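Local coordinates for GrpU microcompartment shell protein (Pectobacterium wasabiae, PDB 4OLP), which builds the shell of a glycyl-radical-type bacterial microcompartment and probably binds an iron-sulfur cluster, absent from this ligand-free form, at residues Val60-Ile65 / Leu76-Glu81; Asn7-Glu12 / Asp35-Ile40. All coordinates share one frame; numbering follows the deposited sequence.

Contact 1 (Val60-Ile65 / Leu76-Glu81); sequences VAVSEI and LAIFGE
Strands 60-65 and 76-80 run antiparallel, their short axes inclined at 158°, as the two arms of a beta hairpin in the BMC domain. Two hydrogen-bonded pairs, Ala-61 with Phe-79 and Ser-63 with Ala-77, alternate with the non-hydrogen-bonded pairs Val-60/Gly-80, Val-62/Ile-78 and Glu-64/Leu-76. Of the four backbone bonds, Phe-79 N to Ala-61 O is the straightest, 2.8 Å with 176° at the hydrogen and the donor in the carbonyl plane. Ala-77 N instead meets Ser-63 O nearly along the C=O axis, also at 2.8 Å.

The close part is buried, residues 62-65 against 76-78. Val-62 and Ile-78 lie side by side beneath helices 44-56 and 82-92, CG1 to CG1 at 3.7 Å. Leu-76, with CG anti to the backbone N (chi1 179°), swings CD1 across to within 3.9 Å of Val-62 CB. On the other face Ile-65 CG1 reaches Ala-77 CB at 3.7 Å.

Toward Val-60 and Ala-61 the contact becomes partly exposed. Val-60 CG1 still meets Ile-78 CG2, at 4.0 Å, but Ala-61 offers just a methyl beside Phe-79. The Phe-79 ring turns its edge to strand 60-65: CD1 lies 3.5 Å from Ala-61 O, and CE1 4.2 Å from Ser-63 CB.

The chemistry implies that Ala-61, Ser-63, Ala-77 and Phe-79 satisfy one another's backbone groups across the pair, while Val-62 O is bonded by Arg-28 and the far edge of 76-80 bonds strand 36-42.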
ATOM      1  N   VAL B  60      13.373   4.124 -29.305  1.00 80.41           N
ATOM      2  CA  VAL B  60      13.120   3.748 -27.930  1.00 78.65           C
ATOM      3  C   VAL B  60      11.757   3.084 -27.819  1.00 78.63           C
ATOM      4  O   VAL B  60      10.830   3.278 -28.580  1.00 74.81           O
ATOM      5  CB  VAL B  60      13.224   4.887 -26.866  1.00 80.85           C
ATOM      6  CG1 VAL B  60      14.576   5.594 -26.906  1.00 76.93           C
ATOM      7  CG2 VAL B  60      12.108   5.910 -27.050  1.00 87.44           C
ATOM      8  N   ALA B  61      11.688   2.309 -26.781  1.00 82.75           N
ATOM      9  CA  ALA B  61      10.511   1.618 -26.341  1.00 77.94           C
ATOM     10  C   ALA B  61      10.321   1.987 -24.861  1.00 72.68           C
ATOM     11  O   ALA B  61      11.282   2.317 -24.166  1.00 71.01           O
ATOM     12  CB  ALA B  61      10.772   0.153 -26.503  1.00 73.98           C
ATOM     13  N   VAL B  62       9.081   2.011 -24.405  1.00 71.47           N
ATOM     14  CA  VAL B  62       8.794   2.394 -23.028  1.00 75.88           C
ATOM     15  C   VAL B  62       7.894   1.387 -22.367  1.00 80.53           C
ATOM     16  O   VAL B  62       7.088   0.704 -23.024  1.00 82.49           O
ATOM     17  CB  VAL B  62       8.106   3.766 -22.895  1.00 77.60           C
ATOM     18  CG1 VAL B  62       9.142   4.865 -23.043  1.00 83.48           C
ATOM     19  CG2 VAL B  62       6.970   3.924 -23.904  1.00 76.45           C
ATOM     20  N   SER B  63       8.005   1.329 -21.054  1.00 77.47           N
ATOM     21  CA  SER B  63       7.138   0.472 -20.303  1.00 81.77           C
ATOM     22  C   SER B  63       7.129   0.906 -18.862  1.00 83.39           C
ATOM     23  O   SER B  63       8.070   1.532 -18.376  1.00 80.44           O
ATOM     24  CB  SER B  63       7.567  -0.979 -20.438  1.00 79.32           C
ATOM     25  OG  SER B  63       6.785  -1.793 -19.594  1.00 88.55           O
ATOM     26  N   GLU B  64       6.012   0.608 -18.216  1.00 83.24           N
ATOM     27  CA  GLU B  64       5.877   0.760 -16.804  1.00 84.56           C
ATOM     28  C   GLU B  64       6.627  -0.382 -16.207  1.00 84.79           C
ATOM     29  O   GLU B  64       6.631  -1.471 -16.768  1.00 81.83           O
ATOM     30  CB  GLU B  64       4.418   0.485 -16.405  1.00 95.87           C
ATOM     31  CG  GLU B  64       3.329   1.209 -17.208  1.00106.27           C
ATOM     32  CD  GLU B  64       2.519   0.247 -18.070  1.00113.32           C
ATOM     33  OE1 GLU B  64       3.076  -0.211 -19.101  1.00119.71           O
ATOM     34  OE2 GLU B  64       1.342  -0.025 -17.731  1.00105.39           O
ATOM     35  N   ILE B  65       7.199  -0.147 -15.035  1.00 91.80           N
ATOM     36  CA  ILE B  65       7.753  -1.201 -14.197  1.00 87.80           C
ATOM     37  C   ILE B  65       6.992  -1.156 -12.879  1.00 90.98           C
ATOM     38  O   ILE B  65       6.817  -0.067 -12.299  1.00 88.35           O
ATOM     39  CB  ILE B  65       9.256  -0.951 -13.953  1.00 91.98           C
ATOM     40  CG1 ILE B  65      10.029  -0.910 -15.283  1.00 96.37           C
ATOM     41  CG2 ILE B  65       9.861  -2.000 -13.043  1.00 92.43           C
ATOM     42  CD1 ILE B  65       9.926  -2.166 -16.130  1.00 95.68           C
ATOM     43  N   LEU B  76       9.185   4.292 -14.899  1.00 80.93           N
ATOM     44  CA  LEU B  76       9.180   4.199 -16.345  1.00 77.94           C
ATOM     45  C   LEU B  76      10.541   3.678 -16.754  1.00 78.30           C
ATOM     46  O   LEU B  76      11.570   4.067 -16.171  1.00 74.33           O
ATOM     47  CB  LEU B  76       8.967   5.576 -16.971  1.00 78.54           C
ATOM     48  CG  LEU B  76       8.954   5.683 -18.499  1.00 78.96           C
ATOM     49  CD1 LEU B  76       7.786   4.959 -19.156  1.00 80.99           C
ATOM     50  CD2 LEU B  76       8.934   7.156 -18.878  1.00 83.81           C
ATOM     51  N   ALA B  77      10.536   2.782 -17.732  1.00 74.99           N
ATOM     52  CA  ALA B  77      11.761   2.235 -18.270  1.00 70.90           C
ATOM     53  C   ALA B  77      11.790   2.637 -19.720  1.00 68.31           C
ATOM     54  O   ALA B  77      10.784   2.531 -20.384  1.00 70.52           O
ATOM     55  CB  ALA B  77      11.781   0.724 -18.122  1.00 71.76           C
ATOM     56  N   ILE B  78      12.941   3.135 -20.180  1.00 73.33           N
ATOM     57  CA  ILE B  78      13.143   3.583 -21.547  1.00 69.05           C
ATOM     58  C   ILE B  78      14.249   2.737 -22.147  1.00 71.38           C
ATOM     59  O   ILE B  78      15.376   2.728 -21.652  1.00 73.66           O
ATOM     60  CB  ILE B  78      13.510   5.057 -21.573  1.00 76.29           C
ATOM     61  CG1 ILE B  78      12.258   5.878 -21.352  1.00 82.88           C
ATOM     62  CG2 ILE B  78      14.059   5.503 -22.921  1.00 78.82           C
ATOM     63  CD1 ILE B  78      12.518   7.107 -20.506  1.00 94.44           C
ATOM     64  N   PHE B  79      13.903   1.984 -23.185  1.00 72.24           N
ATOM     65  CA  PHE B  79      14.832   1.063 -23.797  1.00 73.48           C
ATOM     66  C   PHE B  79      15.160   1.558 -25.159  1.00 73.25           C
ATOM     67  O   PHE B  79      14.260   1.936 -25.927  1.00 72.03           O
ATOM     68  CB  PHE B  79      14.223  -0.319 -23.975  1.00 76.88           C
ATOM     69  CG  PHE B  79      13.617  -0.885 -22.745  1.00 76.89           C
ATOM     70  CD1 PHE B  79      12.311  -0.570 -22.382  1.00 80.25           C
ATOM     71  CD2 PHE B  79      14.317  -1.777 -21.988  1.00 82.06           C
ATOM     72  CE1 PHE B  79      11.729  -1.108 -21.255  1.00 83.91           C
ATOM     73  CE2 PHE B  79      13.746  -2.336 -20.858  1.00 83.31           C
ATOM     74  CZ  PHE B  79      12.457  -1.996 -20.481  1.00 84.84           C
ATOM     75  N   GLY B  80      16.448   1.555 -25.474  1.00 74.79           N
ATOM     76  CA  GLY B  80      16.864   1.954 -26.792  1.00 73.18           C
ATOM     77  C   GLY B  80      18.345   2.138 -26.893  1.00 71.51           C
ATOM     78  O   GLY B  80      19.131   1.514 -26.165  1.00 59.49           O
ATOM     79  N   GLU B  81      18.707   2.977 -27.859  1.00 75.39           N
ATOM     80  CA  GLU B  81      20.080   3.236 -28.196  1.00 77.92           C
ATOM     81  C   GLU B  81      20.608   4.342 -27.281  1.00 80.64           C
ATOM     82  O   GLU B  81      19.829   5.160 -26.769  1.00 74.82           O
ATOM     83  CB  GLU B  81      20.145   3.647 -29.650  1.00 79.88           C
ATOM     84  CG  GLU B  81      19.894   2.499 -30.604  1.00 83.12           C
ATOM     85  CD  GLU B  81      18.896   2.846 -31.718  1.00 91.33           C
ATOM     86  OE1 GLU B  81      19.311   3.449 -32.701  1.00 81.07           O
ATOM     87  OE2 GLU B  81      17.679   2.522 -31.635  1.00104.39           O
TER

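Contact 2 (Asn7-Glu12 / Asp35-Ile40); sequences NAPTLE and DAIGLI
Asp-35 O is the best-held polar atom, and across this contact a single hydrogen bond grips it: Ala-8 N donates at 2.7 Å. The angle at the hydrogen is 153°, and the donor lies nearly along the C=O axis. Pro-9 CD lies close to the same oxygen, at 3.4 Å, so the proline ring flanks the bond.

The ring also carries the apolar part. Ile-37 crosses it obliquely, its extended chain (chi2 170°) placing CD1 3.7 Å from Pro-9 CG and 3.8 Å from Pro-9 CB. Leu-14 and Leu-17 touch Ile-37 as well, so its side chain packs on both the loop and helix 11-19. Asn-7 and Ala-36 form an antiparallel non-hydrogen-bonded pair, with Asn-7 ND2 no nearer than 4.2 Å to Ala-36 CB, a loose contact.

Opposite Gly-80 the strand bulges, Asp-35 and Ala-36 sharing one partner in a classic beta bulge, and the Asp-35 carboxylate turns to Arg-33 in a salt bridge.

The chemistry implies one backbone bond and a proline-isoleucine contact, consistent with anchoring the chain as it leaves strand 3-7, where Lys-56, Asp-52 and Ser-55 of a neighbouring subunit also bond Asn-7 and Thr-10.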
ATOM      1  N   ASN B   7      23.897   1.070 -18.850  1.00 82.31           N
ATOM      2  CA  ASN B   7      24.564   0.893 -20.134  1.00 84.26           C
ATOM      3  C   ASN B   7      24.870  -0.576 -20.336  1.00 82.74           C
ATOM      4  O   ASN B   7      25.381  -1.242 -19.440  1.00 82.57           O
ATOM      5  CB  ASN B   7      25.834   1.730 -20.210  1.00 82.78           C
ATOM      6  CG  ASN B   7      25.542   3.218 -20.109  1.00 87.08           C
ATOM      7  OD1 ASN B   7      25.763   3.823 -19.056  1.00 95.08           O
ATOM      8  ND2 ASN B   7      25.012   3.815 -21.189  1.00 84.67           N
ATOM      9  N   ALA B   8      24.514  -1.079 -21.511  1.00 78.44           N
ATOM     10  CA  ALA B   8      24.875  -2.423 -21.915  1.00 77.92           C
ATOM     11  C   ALA B   8      24.392  -3.412 -20.884  1.00 78.49           C
ATOM     12  O   ALA B   8      25.211  -4.057 -20.214  1.00 78.10           O
ATOM     13  CB  ALA B   8      26.380  -2.538 -22.093  1.00 77.31           C
ATOM     14  N   PRO B   9      23.063  -3.550 -20.763  1.00 74.39           N
ATOM     15  CA  PRO B   9      22.526  -4.424 -19.744  1.00 76.43           C
ATOM     16  C   PRO B   9      22.734  -5.888 -20.062  1.00 77.40           C
ATOM     17  O   PRO B   9      22.782  -6.277 -21.206  1.00 77.13           O
ATOM     18  CB  PRO B   9      21.038  -4.095 -19.756  1.00 74.37           C
ATOM     19  CG  PRO B   9      20.784  -3.604 -21.123  1.00 73.31           C
ATOM     20  CD  PRO B   9      22.003  -2.826 -21.471  1.00 73.70           C
ATOM     21  N   THR B  10      22.858  -6.678 -19.014  1.00 87.62           N
ATOM     22  CA  THR B  10      22.974  -8.127 -19.090  1.00 92.63           C
ATOM     23  C   THR B  10      21.676  -8.721 -19.654  1.00 85.33           C
ATOM     24  O   THR B  10      20.650  -8.060 -19.652  1.00 80.11           O
ATOM     25  CB  THR B  10      23.241  -8.622 -17.647  1.00104.92           C
ATOM     26  OG1 THR B  10      24.523  -8.145 -17.202  1.00107.24           O
ATOM     27  CG2 THR B  10      23.188 -10.129 -17.513  1.00114.57           C
ATOM     28  N   LEU B  11      21.718  -9.965 -20.118  1.00 86.31           N
ATOM     29  CA  LEU B  11      20.495 -10.709 -20.435  1.00 85.89           C
ATOM     30  C   LEU B  11      19.639 -10.936 -19.171  1.00 89.89           C
ATOM     31  O   LEU B  11      18.413 -10.777 -19.207  1.00 92.59           O
ATOM     32  CB  LEU B  11      20.830 -12.052 -21.083  1.00 84.37           C
ATOM     33  CG  LEU B  11      21.505 -12.010 -22.454  1.00 82.73           C
ATOM     34  CD1 LEU B  11      22.033 -13.387 -22.837  1.00 85.77           C
ATOM     35  CD2 LEU B  11      20.566 -11.499 -23.530  1.00 81.75           C
ATOM     36  N   GLU B  12      20.283 -11.328 -18.071  1.00 92.64           N
ATOM     37  CA  GLU B  12      19.632 -11.407 -16.743  1.00102.69           C
ATOM     38  C   GLU B  12      18.979 -10.106 -16.294  1.00101.90           C
ATOM     39  O   GLU B  12      17.930 -10.112 -15.641  1.00103.54           O
ATOM     40  CB  GLU B  12      20.624 -11.829 -15.659  1.00110.62           C
ATOM     41  CG  GLU B  12      21.141 -13.251 -15.782  1.00126.60           C
ATOM     42  CD  GLU B  12      22.014 -13.683 -14.612  1.00139.51           C
ATOM     43  OE1 GLU B  12      22.177 -12.920 -13.624  1.00143.46           O
ATOM     44  OE2 GLU B  12      22.548 -14.813 -14.693  1.00154.63           O
ATOM     45  N   ASP B  35      20.876  -0.750 -26.228  1.00 66.61           N
ATOM     46  CA  ASP B  35      22.200  -0.379 -25.765  1.00 75.59           C
ATOM     47  C   ASP B  35      22.056   0.018 -24.303  1.00 78.67           C
ATOM     48  O   ASP B  35      22.918  -0.290 -23.482  1.00 79.85           O
ATOM     49  CB  ASP B  35      22.748   0.822 -26.531  1.00 74.97           C
ATOM     50  CG  ASP B  35      23.115   0.522 -27.934  1.00 81.26           C
ATOM     51  OD1 ASP B  35      23.711  -0.546 -28.146  1.00 96.41           O
ATOM     52  OD2 ASP B  35      22.888   1.369 -28.832  1.00 85.29           O
ATOM     53  N   ALA B  36      20.959   0.702 -23.983  1.00 77.42           N
ATOM     54  CA  ALA B  36      20.802   1.262 -22.658  1.00 72.71           C
ATOM     55  C   ALA B  36      19.361   1.197 -22.167  1.00 70.92           C
ATOM     56  O   ALA B  36      18.423   1.061 -22.947  1.00 66.86           O
ATOM     57  CB  ALA B  36      21.279   2.695 -22.671  1.00 71.33           C
ATOM     58  N   ILE B  37      19.214   1.265 -20.854  1.00 73.44           N
ATOM     59  CA  ILE B  37      17.916   1.347 -20.211  1.00 72.23           C
ATOM     60  C   ILE B  37      17.930   2.509 -19.231  1.00 73.82           C
ATOM     61  O   ILE B  37      18.751   2.543 -18.313  1.00 76.33           O
ATOM     62  CB  ILE B  37      17.573   0.059 -19.437  1.00 72.75           C
ATOM     63  CG1 ILE B  37      17.636  -1.154 -20.366  1.00 77.07           C
ATOM     64  CG2 ILE B  37      16.185   0.180 -18.839  1.00 72.59           C
ATOM     65  CD1 ILE B  37      17.557  -2.490 -19.658  1.00 79.91           C
ATOM     66  N   GLY B  38      17.002   3.432 -19.412  1.00 70.20           N
ATOM     67  CA  GLY B  38      16.856   4.528 -18.496  1.00 68.62           C
ATOM     68  C   GLY B  38      15.701   4.209 -17.569  1.00 71.38           C
ATOM     69  O   GLY B  38      14.625   3.765 -18.011  1.00 69.39           O
ATOM     70  N   LEU B  39      15.934   4.373 -16.274  1.00 68.85           N
ATOM     71  CA  LEU B  39      14.924   4.094 -15.293  1.00 72.95           C
ATOM     72  C   LEU B  39      14.710   5.368 -14.551  1.00 79.12           C
ATOM     73  O   LEU B  39      15.655   5.942 -14.032  1.00 84.40           O
ATOM     74  CB  LEU B  39      15.387   3.005 -14.335  1.00 73.21           C
ATOM     75  CG  LEU B  39      15.681   1.665 -14.996  1.00 77.61           C
ATOM     76  CD1 LEU B  39      16.314   0.700 -14.010  1.00 82.25           C
ATOM     77  CD2 LEU B  39      14.401   1.065 -15.566  1.00 78.85           C
ATOM     78  N   ILE B  40      13.459   5.805 -14.477  1.00 84.81           N
ATOM     79  CA  ILE B  40      13.141   7.031 -13.772  1.00 86.47           C
ATOM     80  C   ILE B  40      11.804   6.889 -13.053  1.00 84.98           C
ATOM     81  O   ILE B  40      10.862   6.286 -13.583  1.00 77.96           O
ATOM     82  CB  ILE B  40      13.174   8.233 -14.733  1.00 89.01           C
ATOM     83  CG1 ILE B  40      12.794   9.521 -13.998  1.00 95.06           C
ATOM     84  CG2 ILE B  40      12.268   7.995 -15.932  1.00 92.92           C
ATOM     85  CD1 ILE B  40      13.422  10.766 -14.589  1.00 93.95           C
TER

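Overall arrangement
In sequence, both segments of contact 2 precede contact 1, yet both contacts belong to one antiparallel sheet ordered 3-7, 36-42, 74-80, 60-65. Their centres lie 10 Å apart, and bonds between strands 36-42 and 74-80 connect them. Probable hydrogen bonds link Ile-78 N to Gly-38 O at 2.8 Å and Leu-76 N to Ile-40 O at 2.9 Å, while Ala-77 CB packs 3.7 Å from Leu-39 CD2. The contacts involve opposite edge strands, 3-7 and 60-65. Contact 2 has the firmer bonds to another subunit; from contact 1, Glu-64 makes long, weak ion pairs with a different one. No cluster is present to relate them to.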